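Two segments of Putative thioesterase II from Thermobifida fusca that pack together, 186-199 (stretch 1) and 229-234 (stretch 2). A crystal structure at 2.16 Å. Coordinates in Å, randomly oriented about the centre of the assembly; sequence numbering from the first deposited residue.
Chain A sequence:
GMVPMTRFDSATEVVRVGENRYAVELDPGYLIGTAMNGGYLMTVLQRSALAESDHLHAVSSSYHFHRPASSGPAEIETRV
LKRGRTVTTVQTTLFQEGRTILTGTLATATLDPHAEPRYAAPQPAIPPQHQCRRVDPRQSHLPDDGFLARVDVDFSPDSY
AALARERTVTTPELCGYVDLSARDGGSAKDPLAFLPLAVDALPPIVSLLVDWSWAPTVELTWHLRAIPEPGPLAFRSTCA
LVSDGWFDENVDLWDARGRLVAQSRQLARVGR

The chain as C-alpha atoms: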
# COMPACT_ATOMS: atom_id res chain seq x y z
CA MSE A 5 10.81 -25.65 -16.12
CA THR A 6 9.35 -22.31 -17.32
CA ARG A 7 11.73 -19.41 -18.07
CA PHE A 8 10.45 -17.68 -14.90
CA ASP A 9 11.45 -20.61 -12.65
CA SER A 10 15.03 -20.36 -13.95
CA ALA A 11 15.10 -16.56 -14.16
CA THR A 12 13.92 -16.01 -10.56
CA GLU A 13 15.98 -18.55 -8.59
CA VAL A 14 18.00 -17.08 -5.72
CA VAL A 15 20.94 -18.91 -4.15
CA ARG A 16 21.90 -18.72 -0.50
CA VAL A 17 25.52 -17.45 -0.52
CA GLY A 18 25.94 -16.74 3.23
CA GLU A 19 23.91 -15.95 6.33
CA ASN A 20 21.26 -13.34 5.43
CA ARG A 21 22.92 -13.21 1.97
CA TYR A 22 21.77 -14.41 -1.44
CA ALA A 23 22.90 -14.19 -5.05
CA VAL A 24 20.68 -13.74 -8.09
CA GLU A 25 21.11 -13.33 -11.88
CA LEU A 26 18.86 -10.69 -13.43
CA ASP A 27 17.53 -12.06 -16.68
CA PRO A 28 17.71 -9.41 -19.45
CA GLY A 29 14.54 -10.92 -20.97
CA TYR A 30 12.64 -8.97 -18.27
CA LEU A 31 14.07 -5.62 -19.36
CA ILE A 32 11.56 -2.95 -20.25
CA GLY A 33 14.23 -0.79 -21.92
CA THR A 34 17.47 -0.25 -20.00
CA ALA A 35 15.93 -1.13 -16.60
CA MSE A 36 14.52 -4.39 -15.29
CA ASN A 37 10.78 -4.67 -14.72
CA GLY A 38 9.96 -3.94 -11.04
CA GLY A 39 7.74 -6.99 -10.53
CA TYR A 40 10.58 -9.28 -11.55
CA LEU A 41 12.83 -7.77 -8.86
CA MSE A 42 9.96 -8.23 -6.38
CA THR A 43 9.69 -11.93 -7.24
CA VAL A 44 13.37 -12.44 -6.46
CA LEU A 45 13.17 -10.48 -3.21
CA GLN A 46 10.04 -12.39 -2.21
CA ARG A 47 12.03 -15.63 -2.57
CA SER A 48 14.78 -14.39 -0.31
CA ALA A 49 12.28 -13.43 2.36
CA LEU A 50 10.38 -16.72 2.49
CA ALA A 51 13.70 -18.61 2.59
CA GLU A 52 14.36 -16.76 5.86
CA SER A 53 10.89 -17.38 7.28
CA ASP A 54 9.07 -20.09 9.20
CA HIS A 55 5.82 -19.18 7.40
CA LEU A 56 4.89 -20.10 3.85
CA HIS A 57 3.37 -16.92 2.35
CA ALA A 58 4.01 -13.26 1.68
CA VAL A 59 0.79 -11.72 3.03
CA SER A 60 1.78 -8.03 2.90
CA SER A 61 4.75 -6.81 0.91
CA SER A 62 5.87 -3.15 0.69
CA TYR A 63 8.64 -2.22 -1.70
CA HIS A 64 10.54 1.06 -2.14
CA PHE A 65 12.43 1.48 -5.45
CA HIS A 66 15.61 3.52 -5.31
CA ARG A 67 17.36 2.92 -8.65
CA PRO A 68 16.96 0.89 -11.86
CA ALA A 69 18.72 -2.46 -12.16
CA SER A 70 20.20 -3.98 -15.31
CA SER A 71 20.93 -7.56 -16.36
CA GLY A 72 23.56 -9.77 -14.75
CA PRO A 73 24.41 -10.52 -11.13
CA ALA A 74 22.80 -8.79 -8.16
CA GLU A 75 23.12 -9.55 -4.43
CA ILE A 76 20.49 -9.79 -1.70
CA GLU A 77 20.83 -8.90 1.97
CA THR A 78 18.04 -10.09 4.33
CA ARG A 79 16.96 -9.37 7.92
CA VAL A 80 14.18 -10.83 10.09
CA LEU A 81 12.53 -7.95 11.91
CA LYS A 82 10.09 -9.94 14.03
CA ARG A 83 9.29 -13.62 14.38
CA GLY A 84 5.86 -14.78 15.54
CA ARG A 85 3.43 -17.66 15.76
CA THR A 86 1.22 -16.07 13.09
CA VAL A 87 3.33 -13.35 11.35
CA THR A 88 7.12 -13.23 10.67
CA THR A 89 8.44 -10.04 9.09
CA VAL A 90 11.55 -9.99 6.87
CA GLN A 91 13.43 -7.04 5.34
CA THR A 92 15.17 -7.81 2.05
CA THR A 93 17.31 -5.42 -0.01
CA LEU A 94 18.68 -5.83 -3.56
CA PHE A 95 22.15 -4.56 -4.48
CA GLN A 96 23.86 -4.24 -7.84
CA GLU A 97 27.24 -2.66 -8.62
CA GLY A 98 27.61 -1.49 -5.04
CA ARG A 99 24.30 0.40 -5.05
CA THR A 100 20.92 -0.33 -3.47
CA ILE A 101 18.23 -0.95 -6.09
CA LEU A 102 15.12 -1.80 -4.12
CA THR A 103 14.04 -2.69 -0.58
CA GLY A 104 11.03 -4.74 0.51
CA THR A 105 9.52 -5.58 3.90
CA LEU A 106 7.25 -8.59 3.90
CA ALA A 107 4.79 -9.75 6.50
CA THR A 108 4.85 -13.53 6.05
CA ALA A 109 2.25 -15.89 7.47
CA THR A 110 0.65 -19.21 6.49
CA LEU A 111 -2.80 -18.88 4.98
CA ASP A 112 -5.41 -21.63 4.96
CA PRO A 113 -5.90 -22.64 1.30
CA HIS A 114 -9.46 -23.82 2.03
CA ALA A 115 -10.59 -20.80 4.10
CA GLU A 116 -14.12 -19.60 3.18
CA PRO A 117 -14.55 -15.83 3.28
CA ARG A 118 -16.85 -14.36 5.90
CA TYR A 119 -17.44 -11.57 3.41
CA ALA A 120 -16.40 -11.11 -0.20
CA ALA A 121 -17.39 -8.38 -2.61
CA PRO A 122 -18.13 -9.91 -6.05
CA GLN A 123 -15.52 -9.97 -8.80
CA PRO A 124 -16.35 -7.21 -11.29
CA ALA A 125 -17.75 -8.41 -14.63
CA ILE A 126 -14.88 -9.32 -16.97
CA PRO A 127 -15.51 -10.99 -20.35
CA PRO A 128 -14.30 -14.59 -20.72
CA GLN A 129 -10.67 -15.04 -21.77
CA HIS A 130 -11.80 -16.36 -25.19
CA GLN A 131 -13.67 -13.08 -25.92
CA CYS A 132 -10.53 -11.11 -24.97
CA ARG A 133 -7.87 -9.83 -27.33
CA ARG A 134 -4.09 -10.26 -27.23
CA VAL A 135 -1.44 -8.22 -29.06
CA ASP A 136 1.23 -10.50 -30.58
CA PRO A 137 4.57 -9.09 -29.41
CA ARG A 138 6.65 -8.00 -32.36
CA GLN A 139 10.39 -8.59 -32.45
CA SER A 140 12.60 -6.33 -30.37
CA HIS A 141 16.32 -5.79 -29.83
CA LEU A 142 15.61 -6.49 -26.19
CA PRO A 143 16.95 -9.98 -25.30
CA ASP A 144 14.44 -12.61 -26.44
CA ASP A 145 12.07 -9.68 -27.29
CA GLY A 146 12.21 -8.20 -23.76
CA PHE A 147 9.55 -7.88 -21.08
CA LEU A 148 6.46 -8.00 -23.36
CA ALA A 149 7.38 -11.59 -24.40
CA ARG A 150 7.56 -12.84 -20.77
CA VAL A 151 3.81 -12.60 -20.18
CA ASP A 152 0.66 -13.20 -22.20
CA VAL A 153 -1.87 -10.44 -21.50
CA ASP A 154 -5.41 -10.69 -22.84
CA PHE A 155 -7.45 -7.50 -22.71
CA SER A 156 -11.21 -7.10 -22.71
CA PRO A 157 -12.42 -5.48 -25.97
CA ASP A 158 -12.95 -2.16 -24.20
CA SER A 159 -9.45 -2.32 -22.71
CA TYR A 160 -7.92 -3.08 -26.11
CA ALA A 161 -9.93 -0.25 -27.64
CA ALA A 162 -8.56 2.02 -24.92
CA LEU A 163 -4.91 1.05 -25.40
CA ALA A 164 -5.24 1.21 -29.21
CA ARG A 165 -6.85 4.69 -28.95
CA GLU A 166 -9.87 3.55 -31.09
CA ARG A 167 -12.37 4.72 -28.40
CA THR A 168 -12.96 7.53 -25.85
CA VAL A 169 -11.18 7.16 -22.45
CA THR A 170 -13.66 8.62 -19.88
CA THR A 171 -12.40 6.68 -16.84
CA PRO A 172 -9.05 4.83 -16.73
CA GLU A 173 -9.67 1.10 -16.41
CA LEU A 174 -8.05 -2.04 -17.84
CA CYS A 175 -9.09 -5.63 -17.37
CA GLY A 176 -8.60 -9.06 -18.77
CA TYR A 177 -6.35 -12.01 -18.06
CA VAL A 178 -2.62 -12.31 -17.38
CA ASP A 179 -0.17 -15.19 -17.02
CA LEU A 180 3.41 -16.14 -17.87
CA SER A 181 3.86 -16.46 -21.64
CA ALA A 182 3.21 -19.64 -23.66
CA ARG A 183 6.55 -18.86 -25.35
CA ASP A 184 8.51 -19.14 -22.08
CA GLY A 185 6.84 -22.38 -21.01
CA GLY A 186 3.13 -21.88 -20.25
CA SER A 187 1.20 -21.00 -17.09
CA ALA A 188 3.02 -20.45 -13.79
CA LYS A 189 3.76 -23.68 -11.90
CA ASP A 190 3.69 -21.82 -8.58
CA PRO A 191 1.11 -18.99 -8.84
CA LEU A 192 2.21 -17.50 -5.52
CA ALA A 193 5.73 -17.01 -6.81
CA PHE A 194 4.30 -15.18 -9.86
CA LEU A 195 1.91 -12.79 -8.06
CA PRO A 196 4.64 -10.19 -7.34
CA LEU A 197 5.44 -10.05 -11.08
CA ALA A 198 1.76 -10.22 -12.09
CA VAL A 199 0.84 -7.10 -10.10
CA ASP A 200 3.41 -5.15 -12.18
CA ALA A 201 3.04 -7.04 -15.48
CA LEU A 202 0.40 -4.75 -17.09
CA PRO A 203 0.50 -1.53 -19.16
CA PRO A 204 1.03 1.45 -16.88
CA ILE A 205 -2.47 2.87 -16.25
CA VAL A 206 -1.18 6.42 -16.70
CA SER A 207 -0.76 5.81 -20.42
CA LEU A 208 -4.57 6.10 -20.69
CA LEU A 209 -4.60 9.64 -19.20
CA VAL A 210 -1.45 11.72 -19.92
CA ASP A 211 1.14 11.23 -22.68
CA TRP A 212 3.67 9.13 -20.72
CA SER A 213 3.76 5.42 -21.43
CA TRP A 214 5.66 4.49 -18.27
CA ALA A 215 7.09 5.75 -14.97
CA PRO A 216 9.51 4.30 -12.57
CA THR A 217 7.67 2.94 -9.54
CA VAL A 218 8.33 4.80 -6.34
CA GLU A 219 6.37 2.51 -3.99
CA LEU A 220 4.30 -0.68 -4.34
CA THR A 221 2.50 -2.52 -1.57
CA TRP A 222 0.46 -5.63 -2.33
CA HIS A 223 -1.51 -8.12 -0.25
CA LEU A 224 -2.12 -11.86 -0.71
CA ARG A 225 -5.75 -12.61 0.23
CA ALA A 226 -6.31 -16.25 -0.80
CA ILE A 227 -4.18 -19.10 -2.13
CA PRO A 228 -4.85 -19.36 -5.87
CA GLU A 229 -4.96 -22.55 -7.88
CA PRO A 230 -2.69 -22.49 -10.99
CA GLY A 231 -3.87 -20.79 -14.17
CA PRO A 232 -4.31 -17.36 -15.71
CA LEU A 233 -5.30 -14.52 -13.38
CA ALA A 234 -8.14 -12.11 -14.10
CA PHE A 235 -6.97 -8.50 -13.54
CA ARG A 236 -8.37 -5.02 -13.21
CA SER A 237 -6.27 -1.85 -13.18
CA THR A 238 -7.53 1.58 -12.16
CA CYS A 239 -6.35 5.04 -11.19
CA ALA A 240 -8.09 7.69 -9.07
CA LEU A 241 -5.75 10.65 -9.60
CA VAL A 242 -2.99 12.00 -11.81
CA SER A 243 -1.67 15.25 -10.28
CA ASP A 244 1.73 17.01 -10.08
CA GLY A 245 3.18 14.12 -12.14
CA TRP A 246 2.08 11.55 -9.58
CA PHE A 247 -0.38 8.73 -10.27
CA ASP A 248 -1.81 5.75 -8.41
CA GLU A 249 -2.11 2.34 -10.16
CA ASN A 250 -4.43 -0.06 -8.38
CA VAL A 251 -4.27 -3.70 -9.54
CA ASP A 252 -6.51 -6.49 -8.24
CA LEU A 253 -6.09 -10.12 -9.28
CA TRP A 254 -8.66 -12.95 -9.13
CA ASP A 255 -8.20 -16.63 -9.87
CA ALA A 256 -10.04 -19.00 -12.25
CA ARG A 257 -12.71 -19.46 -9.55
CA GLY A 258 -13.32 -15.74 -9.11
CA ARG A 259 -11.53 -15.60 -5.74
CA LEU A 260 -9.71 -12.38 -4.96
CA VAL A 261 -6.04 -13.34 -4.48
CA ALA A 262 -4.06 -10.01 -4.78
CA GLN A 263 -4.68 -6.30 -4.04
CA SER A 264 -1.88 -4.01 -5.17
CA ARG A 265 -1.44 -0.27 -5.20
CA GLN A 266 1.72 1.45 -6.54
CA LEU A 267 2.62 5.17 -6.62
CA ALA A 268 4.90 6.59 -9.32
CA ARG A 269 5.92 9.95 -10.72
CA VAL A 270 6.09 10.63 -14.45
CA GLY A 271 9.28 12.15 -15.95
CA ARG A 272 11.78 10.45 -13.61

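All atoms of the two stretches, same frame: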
# COMPACT_ATOMS: atom_id res chain seq x y z
N GLY A 186 4.51 -21.72 -20.71
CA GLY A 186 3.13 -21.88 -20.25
C GLY A 186 2.87 -21.27 -18.88
O GLY A 186 3.75 -20.63 -18.27
N SER A 187 1.65 -21.51 -18.38
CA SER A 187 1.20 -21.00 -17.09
C SER A 187 2.16 -21.27 -15.94
O SER A 187 2.81 -22.30 -15.88
CB SER A 187 -0.16 -21.61 -16.71
OG SER A 187 -0.68 -21.00 -15.55
N ALA A 188 2.21 -20.33 -15.00
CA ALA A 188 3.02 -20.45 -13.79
C ALA A 188 2.78 -21.78 -13.07
O ALA A 188 1.63 -22.17 -12.81
CB ALA A 188 2.68 -19.29 -12.83
N LYS A 189 3.87 -22.47 -12.72
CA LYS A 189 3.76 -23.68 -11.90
C LYS A 189 3.35 -23.33 -10.46
O LYS A 189 2.46 -23.96 -9.89
CB LYS A 189 5.06 -24.50 -11.87
CG LYS A 189 4.95 -25.86 -12.55
CD LYS A 189 4.89 -25.81 -14.08
CE LYS A 189 6.28 -25.90 -14.72
NZ LYS A 189 6.16 -26.31 -16.15
N ASP A 190 4.03 -22.33 -9.90
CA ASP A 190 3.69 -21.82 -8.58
C ASP A 190 3.12 -20.39 -8.68
O ASP A 190 3.87 -19.41 -8.68
CB ASP A 190 4.90 -21.85 -7.64
CG ASP A 190 4.55 -21.38 -6.22
OD1 ASP A 190 3.38 -21.55 -5.80
OD2 ASP A 190 5.45 -20.84 -5.54
N PRO A 191 1.79 -20.28 -8.76
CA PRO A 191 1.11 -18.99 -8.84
C PRO A 191 1.58 -17.95 -7.82
O PRO A 191 1.70 -16.77 -8.14
CB PRO A 191 -0.36 -19.34 -8.53
CG PRO A 191 -0.51 -20.73 -8.89
CD PRO A 191 0.83 -21.40 -8.76
N LEU A 192 1.85 -18.40 -6.61
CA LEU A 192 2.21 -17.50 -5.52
C LEU A 192 3.51 -16.81 -5.79
O LEU A 192 3.70 -15.64 -5.43
CB LEU A 192 2.28 -18.25 -4.21
CG LEU A 192 0.93 -18.76 -3.73
CD1 LEU A 192 1.12 -19.91 -2.72
CD2 LEU A 192 0.13 -17.60 -3.13
N ALA A 193 4.42 -17.54 -6.44
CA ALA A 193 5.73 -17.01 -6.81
C ALA A 193 5.58 -15.92 -7.88
O ALA A 193 6.37 -15.00 -7.94
CB ALA A 193 6.63 -18.15 -7.33
N PHE A 194 4.54 -16.05 -8.70
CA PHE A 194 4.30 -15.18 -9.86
C PHE A 194 3.48 -13.93 -9.55
O PHE A 194 3.53 -12.95 -10.29
CB PHE A 194 3.59 -16.02 -10.94
CG PHE A 194 2.98 -15.23 -12.08
CD1 PHE A 194 3.78 -14.53 -12.97
CD2 PHE A 194 1.60 -15.26 -12.30
CE1 PHE A 194 3.21 -13.82 -14.03
CE2 PHE A 194 1.02 -14.55 -13.36
CZ PHE A 194 1.82 -13.83 -14.23
N LEU A 195 2.73 -13.94 -8.44
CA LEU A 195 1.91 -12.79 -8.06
C LEU A 195 2.69 -11.46 -8.02
O LEU A 195 2.24 -10.47 -8.59
CB LEU A 195 1.14 -13.05 -6.75
CG LEU A 195 0.02 -14.10 -6.84
CD1 LEU A 195 -0.69 -14.28 -5.52
CD2 LEU A 195 -0.99 -13.72 -7.91
N PRO A 196 3.88 -11.45 -7.38
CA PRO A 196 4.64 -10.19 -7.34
C PRO A 196 5.03 -9.63 -8.71
O PRO A 196 5.13 -8.39 -8.88
CB PRO A 196 5.89 -10.53 -6.50
CG PRO A 196 5.92 -12.05 -6.40
CD PRO A 196 4.53 -12.55 -6.65
N LEU A 197 5.23 -10.50 -9.70
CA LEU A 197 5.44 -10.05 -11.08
C LEU A 197 4.12 -9.63 -11.72
O LEU A 197 4.03 -8.58 -12.37
CB LEU A 197 6.11 -11.13 -11.95
CG LEU A 197 6.26 -10.82 -13.46
CD1 LEU A 197 6.97 -9.51 -13.70
CD2 LEU A 197 7.00 -11.92 -14.18
N ALA A 198 3.10 -10.46 -11.53
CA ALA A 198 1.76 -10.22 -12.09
C ALA A 198 1.23 -8.84 -11.76
O ALA A 198 0.72 -8.16 -12.64
CB ALA A 198 0.80 -11.29 -11.60
N VAL A 199 1.37 -8.40 -10.52
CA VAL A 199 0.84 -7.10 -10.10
C VAL A 199 1.48 -5.93 -10.85
O VAL A 199 0.92 -4.83 -10.85
CB VAL A 199 1.02 -6.87 -8.55
CG1 VAL A 199 0.48 -8.02 -7.75
CG2 VAL A 199 2.46 -6.68 -8.19
N GLU A 229 -5.32 -21.33 -7.17
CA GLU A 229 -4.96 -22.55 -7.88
C GLU A 229 -4.28 -22.07 -9.17
O GLU A 229 -4.57 -20.98 -9.65
CB GLU A 229 -6.20 -23.42 -8.16
CG GLU A 229 -5.97 -24.93 -8.01
CD GLU A 229 -5.57 -25.35 -6.59
OE1 GLU A 229 -6.37 -25.13 -5.66
OE2 GLU A 229 -4.47 -25.93 -6.41
N PRO A 230 -3.36 -22.88 -9.74
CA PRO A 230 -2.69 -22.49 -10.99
C PRO A 230 -3.63 -22.09 -12.12
O PRO A 230 -4.79 -22.52 -12.15
CB PRO A 230 -1.89 -23.74 -11.36
CG PRO A 230 -1.62 -24.43 -10.06
CD PRO A 230 -2.86 -24.19 -9.25
N GLY A 231 -3.13 -21.24 -13.01
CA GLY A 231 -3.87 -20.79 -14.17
C GLY A 231 -3.82 -19.29 -14.32
O GLY A 231 -3.32 -18.58 -13.43
N PRO A 232 -4.36 -18.78 -15.45
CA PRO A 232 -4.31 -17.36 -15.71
C PRO A 232 -5.09 -16.58 -14.66
O PRO A 232 -6.11 -17.06 -14.14
CB PRO A 232 -4.98 -17.23 -17.09
CG PRO A 232 -5.80 -18.43 -17.23
CD PRO A 232 -5.05 -19.50 -16.53
N LEU A 233 -4.62 -15.38 -14.35
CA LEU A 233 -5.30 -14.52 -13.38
C LEU A 233 -6.10 -13.46 -14.11
O LEU A 233 -5.64 -12.90 -15.11
CB LEU A 233 -4.28 -13.88 -12.45
CG LEU A 233 -3.51 -14.94 -11.64
CD1 LEU A 233 -2.25 -14.40 -10.98
CD2 LEU A 233 -4.45 -15.56 -10.62
N ALA A 234 -7.33 -13.23 -13.65
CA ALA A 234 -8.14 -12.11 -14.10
C ALA A 234 -7.61 -10.86 -13.38
O ALA A 234 -7.34 -10.92 -12.17
CB ALA A 234 -9.61 -12.33 -13.75
O HOH W 1 -0.31 -20.52 -12.59

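How do the two backbones lie against each other? Stretch 1 begins as a loop and winds into a helix from Pro191, with Asp190 at the N-cap position; stretch 2 is a loop that becomes a strand at Leu233. The backbones come close at the loop and the start of the helix, with Pro191 CA 5.6 Å from Pro230 CA and Ser187 CA 5.9 Å from Gly231 CA, while farther along the helix Ala198 CA stands 8.4 Å from Leu233 CA, leaving room for a side chain between them.

What fills that room? Leu233, which has the largest covered area of any residue here, points toward the helix, and its CD1 reaches three residues. Leu233 CD1 lies 3.4 Å from Leu195 CD2, 4.0 Å from Phe194 CE2, where it meets the ring obliquely, and 4.4 Å from Ala198 CB. All these groups are apolar, so the gain is close packing and the exclusion of water.

Why do two prolines meet at the start of the helix? Pro191 and Pro230 have equal areas covered by the opposing stretch, and their rings offer carbon surfaces without a backbone N-H. Pro191 CG rests 3.5 Å from Pro230 CA and 4.0 Å from Pro230 CG, a van der Waals contact. Pro230 also borders the preceding loop, its CB 4.1 Å from Ala188 O.

Does anything polar join the stretches? No direct hydrogen bond crosses, but one water bridges them. The water O donates to Ser187 OG at 3.0 Å and to Ala188 O at 2.6 Å, and accepts from Gly231 N at 2.9 Å, so it satisfies groups on both loops. Nearby, Ser187 OG approaches Gly231 CA to 3.5 Å. Gly231 suits its backbone angles, at which a CB would be jammed against the carbonyl O of Pro230 and crowded by Pro232 CD.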